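Local coordinates for fusion protein of Nuclear RNA export factor 2 and Protein panoramix (Drosophila melanogaster, PDB 6IEW) that acts with Panoramix, Piwi and Nxt1 in cotranscriptional transposon silencing, its TAP-C (UBA-like) domain mediating the interaction with Panoramix, at residues Phe15-Thr19 and Arg80-Val84; Ile53-Ala59 and Lys70-Arg74. All coordinates share one frame; numbering follows the deposited sequence. Where two conformers were deposited one is given.

Contact 1: residues Phe15-Thr19 and Arg80-Val84; sequences FQEVT and RAELV
The last turn of helix 4-19, at E17 and V18, meets R80, A81 and V84 of helix 70-93; the short axes come within 9.6 Å at 117° between their N-to-C directions. The first helix belongs to the Nxf2 TAP-C domain, the second to the Panoramix part of the engineered fusion.

R80 makes the polar half of the contact. Its chain bends at chi3, which turns the guanidinium edge to the end of the Nxf2 helix. There it takes two successive backbone carbonyls. R80 NE gives a fairly straight bond to V18 O, 2.8 Å long, close to the guanidinium plane. R80 NH2 reaches E17 O, also at 2.8 Å, on a more bent path. Both nitrogens lie somewhat off the carbonyl planes. The positive group sits at the C-terminal end of the helix, so the helix dipole would probably favour it.

In the conformer given, E17 adds a carboxylate to the same nitrogen. Its OE2 lies 3.2 Å from R80 NH2, a salt bridge whose hydrogen bond is weak and strongly bent. The carboxylate and guanidinium planes stand 63° apart, so the two groups do not pair flat.

V18 makes the apolar half. With CG1 anti to the backbone N (chi1 172°), this methyl of V18 lies 3.8 Å from A81 CA, over the Panoramix backbone. V18 CG1 also touches V84 CG2 at 3.9 Å. F37 of helix 37-49 also packs on V18, and L41 on V84.

In this fusion the arginine at the helix C-terminal end and the aliphatic packing beside it join the two helices, consistent with the UBA-like TAP-C domain being the part of Nxf2 that mediates the interaction with Panoramix.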
# COMPACT_ATOMS: atom_id res chain seq x y z
N PHE A 15 4.76 2.83 1.08
CA PHE A 15 3.47 2.18 0.85
C PHE A 15 3.58 1.12 -0.23
O PHE A 15 2.99 0.03 -0.11
CB PHE A 15 2.45 3.25 0.48
CG PHE A 15 1.11 2.72 0.07
CD1 PHE A 15 0.12 2.50 1.01
CD2 PHE A 15 0.84 2.46 -1.27
CE1 PHE A 15 -1.12 2.02 0.63
CE2 PHE A 15 -0.41 1.98 -1.65
CZ PHE A 15 -1.38 1.76 -0.70
N GLN A 16 4.32 1.41 -1.30
CA GLN A 16 4.48 0.44 -2.38
C GLN A 16 5.14 -0.84 -1.88
O GLN A 16 4.76 -1.94 -2.29
CB GLN A 16 5.28 1.05 -3.54
CG GLN A 16 5.42 0.10 -4.73
CD GLN A 16 5.97 0.77 -5.98
OE1 GLN A 16 7.08 1.28 -5.98
NE2 GLN A 16 5.19 0.74 -7.06
N GLU A 17 6.14 -0.71 -1.00
CA GLU A 17 6.84 -1.89 -0.51
C GLU A 17 5.92 -2.78 0.31
O GLU A 17 5.98 -4.01 0.20
CB GLU A 17 8.06 -1.46 0.31
CG GLU A 17 9.01 -2.60 0.69
CD GLU A 17 8.55 -3.38 1.91
OE1 GLU A 17 7.82 -2.81 2.75
OE2 GLU A 17 8.93 -4.57 2.03
N VAL A 18 5.07 -2.18 1.14
CA VAL A 18 4.16 -2.97 1.97
C VAL A 18 3.13 -3.70 1.11
O VAL A 18 2.89 -4.90 1.28
CB VAL A 18 3.48 -2.08 3.02
CG1 VAL A 18 2.39 -2.85 3.76
CG2 VAL A 18 4.52 -1.54 3.99
N THR A 19 2.52 -2.98 0.17
CA THR A 19 1.34 -3.48 -0.53
C THR A 19 1.68 -4.28 -1.78
O THR A 19 0.88 -5.15 -2.18
CB THR A 19 0.41 -2.33 -0.92
OG1 THR A 19 1.09 -1.42 -1.80
CG2 THR A 19 -0.06 -1.57 0.32
N ARG A 80 -0.19 -8.25 4.38
CA ARG A 80 0.96 -7.43 4.73
C ARG A 80 0.52 -6.07 5.26
O ARG A 80 1.05 -5.59 6.27
CB ARG A 80 1.89 -7.27 3.53
CG ARG A 80 2.68 -8.53 3.21
CD ARG A 80 3.33 -8.47 1.83
NE ARG A 80 4.27 -7.36 1.68
CZ ARG A 80 5.59 -7.45 1.87
NH1 ARG A 80 6.13 -8.61 2.23
NH2 ARG A 80 6.36 -6.39 1.69
N ALA A 81 -0.44 -5.44 4.59
CA ALA A 81 -0.93 -4.14 5.04
C ALA A 81 -1.56 -4.25 6.43
O ALA A 81 -1.34 -3.39 7.29
CB ALA A 81 -1.93 -3.58 4.03
N GLU A 82 -2.34 -5.31 6.66
CA GLU A 82 -2.98 -5.48 7.96
C GLU A 82 -1.95 -5.75 9.06
O GLU A 82 -2.12 -5.29 10.19
CB GLU A 82 -4.03 -6.59 7.89
CG GLU A 82 -5.28 -6.19 7.13
CD GLU A 82 -6.25 -7.33 6.96
OE1 GLU A 82 -5.83 -8.50 7.10
OE2 GLU A 82 -7.44 -7.07 6.68
N LEU A 83 -0.89 -6.50 8.74
CA LEU A 83 0.13 -6.76 9.76
C LEU A 83 0.87 -5.48 10.13
O LEU A 83 1.17 -5.25 11.31
CB LEU A 83 1.12 -7.83 9.29
CG LEU A 83 2.11 -8.30 10.35
CD1 LEU A 83 1.42 -9.19 11.38
CD2 LEU A 83 3.30 -9.01 9.73
N VAL A 84 1.19 -4.64 9.14
CA VAL A 84 1.87 -3.38 9.43
C VAL A 84 0.99 -2.48 10.28
O VAL A 84 1.46 -1.81 11.20
CB VAL A 84 2.34 -2.70 8.13
CG1 VAL A 84 2.82 -1.28 8.41
CG2 VAL A 84 3.45 -3.51 7.49

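Contact 2: residues Ile53-Ala59 and Lys70-Arg74; sequences IPDLAFA and KADKR
R74 of the Panoramix helix meets I53, D55 and F58 of the Nxf2 tail after helix 37-49. The two parts are joined in an engineered fusion.

Hydrogen bonds and charge centre on the R74 guanidinium. R74 NH1 and NH2 both grip I53 O end-on, each at 2.9 Å, and the oxygen lies in the guanidinium plane. R74 NH2 also binds D55 OD1 at 2.8 Å, a salt bridge that uses the anti lone pair of the carboxylate. N48 of helix 37-49 takes a further bond from NH1. A water accepts from R74 NE and donates to D55 OD1. These partners fix the rotation of the group.

Aromatic packing comes from F58. Its CE2 edge points at the middle of the guanidinium face, 3.5 Å from R74 CZ, with the planes 75° apart. R74 CA lies over one face of the ring in a CH-pi contact, 3.9 Å from the F58 centroid. F44 packs on F58 too.

The lysines work through carbon and water. The K70 chain, bent at chi2 (-66°) and chi4, brings CE to 3.1 Å from D55 O. K73 runs extended past A59 O. A second water links NZ of both lysines to F58 O.

The loop around a short 3-10 turn, through I53 O, D55 and F58, thus packs on the first turns of a helix, at the C-terminal tail of the UBA-like TAP-C domain.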
# COMPACT_ATOMS: atom_id res chain seq x y z
N ILE A 53 -9.97 -2.12 -6.33
CA ILE A 53 -8.57 -2.39 -6.68
C ILE A 53 -8.54 -3.47 -7.75
O ILE A 53 -8.75 -4.65 -7.45
CB ILE A 53 -7.75 -2.81 -5.46
CG1 ILE A 53 -7.87 -1.78 -4.33
CG2 ILE A 53 -6.28 -3.00 -5.85
CD1 ILE A 53 -7.23 -0.44 -4.64
N PRO A 54 -8.29 -3.12 -9.01
CA PRO A 54 -8.26 -4.14 -10.07
C PRO A 54 -7.15 -5.16 -9.84
O PRO A 54 -6.14 -4.87 -9.19
CB PRO A 54 -7.98 -3.32 -11.34
CG PRO A 54 -8.40 -1.92 -11.00
CD PRO A 54 -8.09 -1.76 -9.55
N ASP A 55 -7.35 -6.36 -10.39
CA ASP A 55 -6.30 -7.37 -10.39
C ASP A 55 -4.98 -6.80 -10.90
O ASP A 55 -3.91 -7.08 -10.34
CB ASP A 55 -6.70 -8.55 -11.27
CG ASP A 55 -7.61 -9.55 -10.57
OD1 ASP A 55 -8.06 -9.28 -9.44
OD2 ASP A 55 -7.86 -10.61 -11.17
N LEU A 56 -5.03 -6.00 -11.97
CA LEU A 56 -3.80 -5.51 -12.58
C LEU A 56 -3.06 -4.51 -11.70
O LEU A 56 -1.92 -4.15 -12.03
CB LEU A 56 -4.07 -4.91 -13.97
CG LEU A 56 -5.01 -3.72 -14.17
CD1 LEU A 56 -4.43 -2.40 -13.67
CD2 LEU A 56 -5.35 -3.60 -15.65
N ALA A 57 -3.66 -4.05 -10.61
CA ALA A 57 -2.95 -3.15 -9.71
C ALA A 57 -1.86 -3.85 -8.92
O ALA A 57 -1.03 -3.17 -8.32
CB ALA A 57 -3.94 -2.47 -8.75
N PHE A 58 -1.84 -5.18 -8.91
CA PHE A 58 -0.87 -5.92 -8.11
C PHE A 58 0.35 -6.25 -8.94
O PHE A 58 0.25 -6.87 -10.01
CB PHE A 58 -1.53 -7.17 -7.52
CG PHE A 58 -2.62 -6.85 -6.55
CD1 PHE A 58 -2.30 -6.51 -5.24
CD2 PHE A 58 -3.94 -6.84 -6.94
CE1 PHE A 58 -3.30 -6.18 -4.34
CE2 PHE A 58 -4.94 -6.51 -6.05
CZ PHE A 58 -4.62 -6.18 -4.75
N ALA A 59 1.51 -5.81 -8.46
CA ALA A 59 2.76 -6.00 -9.17
C ALA A 59 3.16 -7.47 -9.19
O ALA A 59 2.75 -8.27 -8.35
CB ALA A 59 3.87 -5.19 -8.50
N LYS A 70 -3.16 -13.74 -9.30
CA LYS A 70 -3.61 -12.42 -8.87
C LYS A 70 -4.37 -12.50 -7.55
O LYS A 70 -4.19 -11.64 -6.68
CB LYS A 70 -4.45 -11.76 -9.96
CG LYS A 70 -3.66 -11.24 -11.16
CD LYS A 70 -2.73 -10.10 -10.76
CE LYS A 70 -2.32 -9.24 -11.95
NZ LYS A 70 -1.33 -9.88 -12.86
N ALA A 71 -5.19 -13.54 -7.38
CA ALA A 71 -5.93 -13.69 -6.13
C ALA A 71 -4.99 -13.86 -4.94
O ALA A 71 -5.24 -13.30 -3.86
CB ALA A 71 -6.90 -14.87 -6.22
N ASP A 72 -3.91 -14.62 -5.11
CA ASP A 72 -2.98 -14.82 -4.01
C ASP A 72 -2.08 -13.61 -3.79
O ASP A 72 -1.65 -13.37 -2.66
CB ASP A 72 -2.17 -16.10 -4.22
CG ASP A 72 -2.99 -17.35 -3.98
OD1 ASP A 72 -4.13 -17.23 -3.46
OD2 ASP A 72 -2.51 -18.45 -4.30
N LYS A 73 -1.79 -12.84 -4.84
CA LYS A 73 -1.11 -11.57 -4.65
C LYS A 73 -1.98 -10.60 -3.86
O LYS A 73 -1.48 -9.88 -2.98
CB LYS A 73 -0.74 -10.96 -6.01
CG LYS A 73 0.39 -11.68 -6.72
CD LYS A 73 0.56 -11.18 -8.15
CE LYS A 73 1.78 -11.82 -8.79
NZ LYS A 73 1.86 -11.52 -10.25
N ARG A 74 -3.28 -10.57 -4.17
CA ARG A 74 -4.19 -9.70 -3.45
C ARG A 74 -4.26 -10.07 -1.98
O ARG A 74 -4.17 -9.20 -1.10
CB ARG A 74 -5.58 -9.79 -4.09
CG ARG A 74 -6.62 -8.89 -3.45
CD ARG A 74 -7.99 -9.12 -4.08
NE ARG A 74 -8.01 -8.84 -5.52
CZ ARG A 74 -8.23 -7.64 -6.05
NH1 ARG A 74 -8.44 -6.58 -5.26
NH2 ARG A 74 -8.23 -7.48 -7.36
O HOH W 1 -8.33 -11.37 -6.95
O HOH W 2 1.02 -9.21 -11.36

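In the fold
Both contacts hold the Panoramix helix 70-93 to the Nxf2 TAP-C domain, at points whose centres lie 14 Å apart. Contact 1 is nearer the centre of the chain and joins two helices. Contact 2 lies farther out, at the start of the Panoramix helix, and uses a loop with a 3-10 turn. Each mixes buried and exposed residues. In both an arginine binds backbone oxygen and a carboxylate: two carbonyls in contact 1, one gripped twice in contact 2. Contact 1 adds aliphatic packing; contact 2 adds an aromatic ring and bridging waters, and buries more surface. Helix 37-49 backs both. Together they fasten two levels of one helix to the domain.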